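Local coordinates for endosialidase (Enterobacteria phage phi92, PDB 4HIZ), which cleaves the alpha-2,8 and alpha-2,9 linkages of sialic acid polymers as an endosialidase, acting inside the chain rather than only at its ends, at the interface of chains A and B. Sequence-based numbering; all coordinates share one arbitrary frame. Chains: chain A/B, Endosialidase.

Contact 1: the interface of chains A and B. Residues chain A 615, 625, 642; chain B 611, 629-630, 638-640.
In the C-terminal region of the endosialidase, the loop of chain A that leads into strand 626-630 meets the end of that same strand in chain B and the loop that enters B strand 640-643. This loop-to-strand-end contact probably helps hold the trimer's chains together in the stalk. A:Ser625 carries the polar part. Its backbone N donates to the carbonyl O of B:Tyr630 at 3.0 Å, a fairly straight bond (161° at H) that arrives nearly along the C=O axis. The side-chain hydroxyl A:Ser625 OG reaches the same B:Tyr630 O at 3.0 Å from a different direction, its C=O...donor angle being 125°, so this carbonyl receives two donors from one residue. With chi1 at 59°, OG sits between its own backbone N and carbonyl carbon, which turns the hydroxyl back beside the N that binds the same acceptor. A:Ser625 OG also donates to B:Arg639 O at 3.2 Å, from above the carbonyl plane. The hydroxyl has one hydrogen to give, hence the two OG bonds probably alternate or share it.

Apolar packing flanks this polar cluster. A:Gly615, in the loop after strand 610-614, puts CA 3.7 Å from CB of B:Leu629. On the other flank, A strand 640-643 touches its counterpart in chain B only lightly: the CD1 branch of A:Leu642 ends 4.1 Å from the CB methyl of B:Ala640.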
loop_
_atom_site.group_PDB
_atom_site.type_symbol
_atom_site.label_atom_id
_atom_site.label_comp_id
_atom_site.label_asym_id
_atom_site.label_seq_id
_atom_site.Cartn_x
_atom_site.Cartn_y
_atom_site.Cartn_z
ATOM N N GLY A 615 7.921 13.590 -35.106
ATOM C CA GLY A 615 7.481 12.351 -35.743
ATOM C C GLY A 615 8.446 11.202 -35.481
ATOM O O GLY A 615 8.079 10.033 -35.724
ATOM N N SER A 625 10.298 14.565 -38.879
ATOM C CA SER A 625 9.707 15.901 -38.989
ATOM C C SER A 625 9.361 16.435 -37.601
ATOM O O SER A 625 9.101 15.657 -36.675
ATOM C CB SER A 625 8.455 15.853 -39.882
ATOM O OG SER A 625 7.498 14.958 -39.356
ATOM N N LEU A 642 7.734 24.755 -38.926
ATOM C CA LEU A 642 7.513 23.369 -39.336
ATOM C C LEU A 642 8.779 22.868 -40.045
ATOM O O LEU A 642 9.266 23.519 -40.968
ATOM C CB LEU A 642 6.282 23.294 -40.273
ATOM C CG LEU A 642 5.989 21.893 -40.852
ATOM C CD1 LEU A 642 5.595 20.906 -39.765
ATOM C CD2 LEU A 642 4.837 22.042 -41.832
ATOM N N LEU B 611 3.773 10.388 -35.639
ATOM C CA LEU B 611 2.945 10.943 -34.562
ATOM C C LEU B 611 1.725 11.582 -35.210
ATOM O O LEU B 611 1.870 12.342 -36.160
ATOM C CB LEU B 611 3.750 12.007 -33.803
ATOM C CG LEU B 611 3.018 12.670 -32.628
ATOM C CD1 LEU B 611 2.759 11.616 -31.539
ATOM C CD2 LEU B 611 3.837 13.861 -32.092
ATOM N N LEU B 629 3.070 13.736 -38.426
ATOM C CA LEU B 629 4.502 14.028 -38.530
ATOM C C LEU B 629 5.194 12.685 -38.663
ATOM O O LEU B 629 5.140 11.861 -37.742
ATOM C CB LEU B 629 5.014 14.721 -37.264
ATOM C CG LEU B 629 4.355 16.077 -37.009
ATOM C CD1 LEU B 629 4.808 16.615 -35.624
ATOM C CD2 LEU B 629 4.763 17.054 -38.088
ATOM N N TYR B 630 5.833 12.447 -39.801
ATOM C CA TYR B 630 6.455 11.126 -40.014
ATOM C C TYR B 630 7.878 11.123 -39.455
ATOM O O TYR B 630 8.570 12.142 -39.511
ATOM C CB TYR B 630 6.565 10.783 -41.511
ATOM C CG TYR B 630 5.287 10.505 -42.248
ATOM C CD1 TYR B 630 4.029 10.760 -41.668
ATOM C CD2 TYR B 630 5.333 10.004 -43.544
ATOM C CE1 TYR B 630 2.844 10.494 -42.382
ATOM C CE2 TYR B 630 4.171 9.739 -44.258
ATOM C CZ TYR B 630 2.941 9.974 -43.673
ATOM O OH TYR B 630 1.816 9.718 -44.409
ATOM N N ASN B 638 10.296 11.548 -42.650
ATOM C CA ASN B 638 10.358 12.979 -42.309
ATOM C C ASN B 638 9.410 13.883 -43.104
ATOM O O ASN B 638 9.600 15.103 -43.161
ATOM C CB ASN B 638 11.804 13.473 -42.458
ATOM C CG ASN B 638 12.790 12.554 -41.794
ATOM O OD1 ASN B 638 12.481 11.948 -40.765
ATOM N ND2 ASN B 638 13.973 12.369 -42.431
ATOM N N ARG B 639 8.401 13.279 -43.712
ATOM C CA ARG B 639 7.290 14.017 -44.320
ATOM C C ARG B 639 6.375 14.600 -43.230
ATOM O O ARG B 639 6.298 14.055 -42.144
ATOM C CB ARG B 639 6.494 13.001 -45.158
ATOM C CG ARG B 639 5.511 13.568 -46.081
ATOM C CD ARG B 639 4.898 12.405 -46.862
ATOM N NE ARG B 639 5.657 12.069 -48.055
ATOM C CZ ARG B 639 5.166 11.334 -49.048
ATOM N NH1 ARG B 639 3.933 10.845 -48.980
ATOM N NH2 ARG B 639 5.903 11.098 -50.113
ATOM N N ALA B 640 5.675 15.696 -43.512
ATOM C CA ALA B 640 4.601 16.133 -42.604
ATOM C C ALA B 640 3.363 16.375 -43.459
ATOM O O ALA B 640 3.478 16.908 -44.577
ATOM C CB ALA B 640 4.987 17.429 -41.856
#

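Contact 2: the interface of chains A and B. Residues chain A 548, 554; chain B 508, 510.
The terminal methyl of A:Met548 is the apolar centre of this patch, where the stalk-side strands 546-548 and 554-556 of chain A meet a loop of chain B at the catalytic beta-propeller of the endosialidase. A:Met548 CE lies 3.9 Å from the backbone O of B:His510, a van der Waals approach. The thioether chain leaves its backbone with CG anti to N (chi1 -178°), then bends at chi2 and chi3, which swings CE towards the B loop. Within chain A the same methyl, A:Met548 CE, is 3.8 Å from NH1 of A:Arg554, so it also flanks the guanidinium group.

Outward from the methyl, A:Arg554 runs extended from CG to NE and presents the edge of its guanidinium to chain B. A:Arg554 NH1 donates to B:Tyr508 O at 2.9 Å. This acceptor departs from the guanidinium plane by just 4°. A:Arg554 NH1 also passes 3.9 Å from CB of B:Tyr508, on the same residue whose carbonyl it binds.

NH2 serves the rim. A:Arg554 NH2 lies 2.9 Å from the O of water 1, again at the guanidinium edge and in plane, with 167° at H. Water 1 O in turn stands 2.8 Å from B:His510 O, bridging arginine and loop backbone.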
loop_
_atom_site.group_PDB
_atom_site.type_symbol
_atom_site.label_atom_id
_atom_site.label_comp_id
_atom_site.label_asym_id
_atom_site.label_seq_id
_atom_site.Cartn_x
_atom_site.Cartn_y
_atom_site.Cartn_z
ATOM N N MET A 548 7.493 -6.836 -9.100
ATOM C CA MET A 548 8.776 -6.431 -9.696
ATOM C C MET A 548 8.999 -7.228 -10.980
ATOM O O MET A 548 8.987 -8.454 -10.943
ATOM C CB MET A 548 9.912 -6.675 -8.714
ATOM C CG MET A 548 11.270 -6.231 -9.265
ATOM S SD MET A 548 11.363 -4.430 -9.438
ATOM C CE MET A 548 11.533 -3.860 -7.737
ATOM N N ARG A 554 8.894 -1.867 -11.138
ATOM C CA ARG A 554 7.552 -2.146 -10.625
ATOM C C ARG A 554 6.482 -2.038 -11.713
ATOM O O ARG A 554 6.369 -1.011 -12.389
ATOM C CB ARG A 554 7.212 -1.145 -9.528
ATOM C CG ARG A 554 8.053 -1.302 -8.254
ATOM C CD ARG A 554 8.131 0.053 -7.560
ATOM N NE ARG A 554 8.704 -0.082 -6.214
ATOM C CZ ARG A 554 10.019 -0.194 -5.957
ATOM N NH1 ARG A 554 10.911 -0.167 -6.960
ATOM N NH2 ARG A 554 10.409 -0.343 -4.699
ATOM N N TYR B 508 15.239 2.468 -5.262
ATOM C CA TYR B 508 14.160 1.798 -5.991
ATOM C C TYR B 508 14.586 0.530 -6.737
ATOM O O TYR B 508 13.761 -0.130 -7.372
ATOM C CB TYR B 508 13.525 2.787 -6.962
ATOM C CG TYR B 508 14.473 3.471 -7.922
ATOM C CD1 TYR B 508 14.930 2.828 -9.075
ATOM C CD2 TYR B 508 14.862 4.796 -7.707
ATOM C CE1 TYR B 508 15.739 3.480 -9.981
ATOM C CE2 TYR B 508 15.705 5.447 -8.607
ATOM C CZ TYR B 508 16.104 4.796 -9.749
ATOM O OH TYR B 508 16.913 5.473 -10.627
ATOM N N HIS B 510 15.763 -3.359 -6.750
ATOM C CA HIS B 510 15.663 -4.550 -5.896
ATOM C C HIS B 510 14.951 -4.209 -4.599
ATOM O O HIS B 510 13.860 -3.684 -4.643
ATOM C CB HIS B 510 17.045 -5.203 -5.663
ATOM C CG HIS B 510 17.791 -5.396 -6.929
ATOM N ND1 HIS B 510 17.203 -5.953 -8.050
ATOM C CD2 HIS B 510 19.062 -5.077 -7.279
ATOM C CE1 HIS B 510 18.081 -5.962 -9.040
ATOM N NE2 HIS B 510 19.217 -5.442 -8.596
HETATM O O HOH W 1 13.167 -1.012 -3.987
#

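Contact 3: the interface of chains A and B. Residues chain A 567-570; chain B 560, 562-564, 566.
A:Met568 and B:Phe562 form a parallel beta bridge between chains, joining A strand 565-568 to B strand 560-563 in the endosialidase stalk, a region rich in short strands that is probably part of the enzyme's beta-helix. Its tight part is a run of backbone bonds. A:Gln567 N donates to B:Val560 O at 3.0 Å, in the carbonyl plane, and A:Gln567 O accepts from B:Phe562 N at 2.8 Å, nearly straight at 175°. A:Gln567 O also lies in plane at the edge of the phenylalanine ring, 3.5 Å from B:Phe562 CD1.

Side chains fill in beside the bridge. CB of A:Met568 packs 3.8 Å from CB of B:Phe562. With chi1 at 61°, the methionine CG stands between its backbone N and carbonyl carbon, and the chain continues until A:Met568 SD comes 3.8 Å from CB of B:Val566. The methionine and valine side chains cross at about a right angle.

Past the bridge the pairing loosens. A:Tyr569 N makes only a weak bond to B:Phe562 O (125° at H), while A:Tyr569 CB lies 3.5 Å from B:Asn564 O. B:Val566 N then reaches A:Ser570 O at 3.2 Å, from above the carbonyl plane. At this watered side the serine hydroxyl does not bond directly to the valine backbone: A:Ser570 OG is 2.9 Å from the O of water 2, which also contacts B:Val566 O.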
loop_
_atom_site.group_PDB
_atom_site.type_symbol
_atom_site.label_atom_id
_atom_site.label_comp_id
_atom_site.label_asym_id
_atom_site.label_seq_id
_atom_site.Cartn_x
_atom_site.Cartn_y
_atom_site.Cartn_z
ATOM N N GLN A 567 1.662 14.696 -11.310
ATOM C CA GLN A 567 2.908 15.121 -11.958
ATOM C C GLN A 567 3.785 13.913 -12.123
ATOM O O GLN A 567 3.745 13.014 -11.303
ATOM C CB GLN A 567 3.662 16.106 -11.097
ATOM C CG GLN A 567 2.823 17.359 -10.831
ATOM C CD GLN A 567 3.758 18.472 -10.413
ATOM O OE1 GLN A 567 3.855 19.462 -11.097
ATOM N NE2 GLN A 567 4.537 18.247 -9.338
ATOM N N MET A 568 4.593 13.901 -13.166
ATOM C CA MET A 568 5.559 12.812 -13.299
ATOM C C MET A 568 6.824 13.272 -14.001
ATOM O O MET A 568 6.828 14.213 -14.801
ATOM C CB MET A 568 4.965 11.620 -14.036
ATOM C CG MET A 568 4.539 11.976 -15.414
ATOM S SD MET A 568 3.650 10.612 -16.144
ATOM C CE MET A 568 2.131 10.518 -15.176
ATOM N N TYR A 569 7.926 12.630 -13.647
ATOM C CA TYR A 569 9.221 13.070 -14.167
ATOM C C TYR A 569 9.287 13.016 -15.703
ATOM O O TYR A 569 9.782 13.952 -16.350
ATOM C CB TYR A 569 10.311 12.146 -13.577
ATOM C CG TYR A 569 11.691 12.455 -14.097
ATOM C CD1 TYR A 569 12.434 13.501 -13.542
ATOM C CD2 TYR A 569 12.248 11.713 -15.144
ATOM C CE1 TYR A 569 13.706 13.798 -14.014
ATOM C CE2 TYR A 569 13.545 11.999 -15.622
ATOM C CZ TYR A 569 14.239 13.069 -15.048
ATOM O OH TYR A 569 15.506 13.379 -15.476
ATOM N N SER A 570 8.851 11.873 -16.268
ATOM C CA SER A 570 8.782 11.671 -17.722
ATOM C C SER A 570 7.632 10.697 -17.954
ATOM O O SER A 570 7.173 10.038 -17.019
ATOM C CB SER A 570 10.070 11.049 -18.297
ATOM O OG SER A 570 10.196 9.710 -17.846
ATOM N N VAL B 560 -0.688 13.300 -6.783
ATOM C CA VAL B 560 0.512 12.452 -6.635
ATOM C C VAL B 560 1.558 12.977 -7.573
ATOM O O VAL B 560 1.253 13.329 -8.725
ATOM C CB VAL B 560 0.205 10.989 -7.056
ATOM C CG1 VAL B 560 1.495 10.125 -6.874
ATOM C CG2 VAL B 560 -0.944 10.402 -6.262
ATOM N N PHE B 562 5.135 11.773 -9.258
ATOM C CA PHE B 562 6.085 10.662 -9.503
ATOM C C PHE B 562 7.447 11.272 -9.772
ATOM O O PHE B 562 7.630 11.970 -10.772
ATOM C CB PHE B 562 5.631 9.827 -10.717
ATOM C CG PHE B 562 4.358 9.037 -10.460
ATOM C CD1 PHE B 562 3.103 9.631 -10.622
ATOM C CD2 PHE B 562 4.418 7.725 -10.012
ATOM C CE1 PHE B 562 1.930 8.900 -10.352
ATOM C CE2 PHE B 562 3.269 6.986 -9.744
ATOM C CZ PHE B 562 2.015 7.567 -9.924
ATOM N N ASP B 563 8.414 10.997 -8.895
ATOM C CA ASP B 563 9.752 11.569 -9.045
ATOM C C ASP B 563 10.618 10.819 -10.068
ATOM O O ASP B 563 11.749 11.245 -10.347
ATOM C CB ASP B 563 10.482 11.536 -7.694
ATOM C CG ASP B 563 9.940 12.567 -6.704
ATOM O OD1 ASP B 563 9.206 13.500 -7.117
ATOM O OD2 ASP B 563 10.300 12.478 -5.509
ATOM N N ASN B 564 10.120 9.700 -10.590
ATOM C CA ASN B 564 10.874 8.917 -11.567
ATOM C C ASN B 564 10.111 8.669 -12.869
ATOM O O ASN B 564 8.918 9.026 -12.973
ATOM C CB ASN B 564 11.252 7.583 -10.933
ATOM C CG ASN B 564 12.256 7.778 -9.795
ATOM O OD1 ASN B 564 13.499 7.860 -10.032
ATOM N ND2 ASN B 564 11.763 7.844 -8.592
ATOM N N VAL B 566 7.814 7.237 -15.634
ATOM C CA VAL B 566 6.554 6.486 -15.602
ATOM C C VAL B 566 6.223 5.979 -17.011
ATOM O O VAL B 566 6.399 6.702 -18.012
ATOM C CB VAL B 566 5.406 7.391 -15.118
ATOM C CG1 VAL B 566 4.056 6.629 -15.221
ATOM C CG2 VAL B 566 5.655 7.808 -13.663
HETATM O O HOH W 2 9.001 7.376 -19.115
#

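Contacts 2 and 3 are neighbours, about 16 Å apart between the centres of their C-alpha atoms, whereas contact 1 lies about 36 Å from contact 2 and 28 Å from contact 3. None shares a residue with another. Contact 2 ties chain A's stalk strands to the propeller region of chain B, and contacts 1 and 3 join the chains farther along the sequence. In contact 1 strand 640-643 takes part from both chains, as does strand 565-568 in contact 3. Such spacing suggests that the three-chain assembly is held at several levels along its length, as expected for an intertwined phage tailspike.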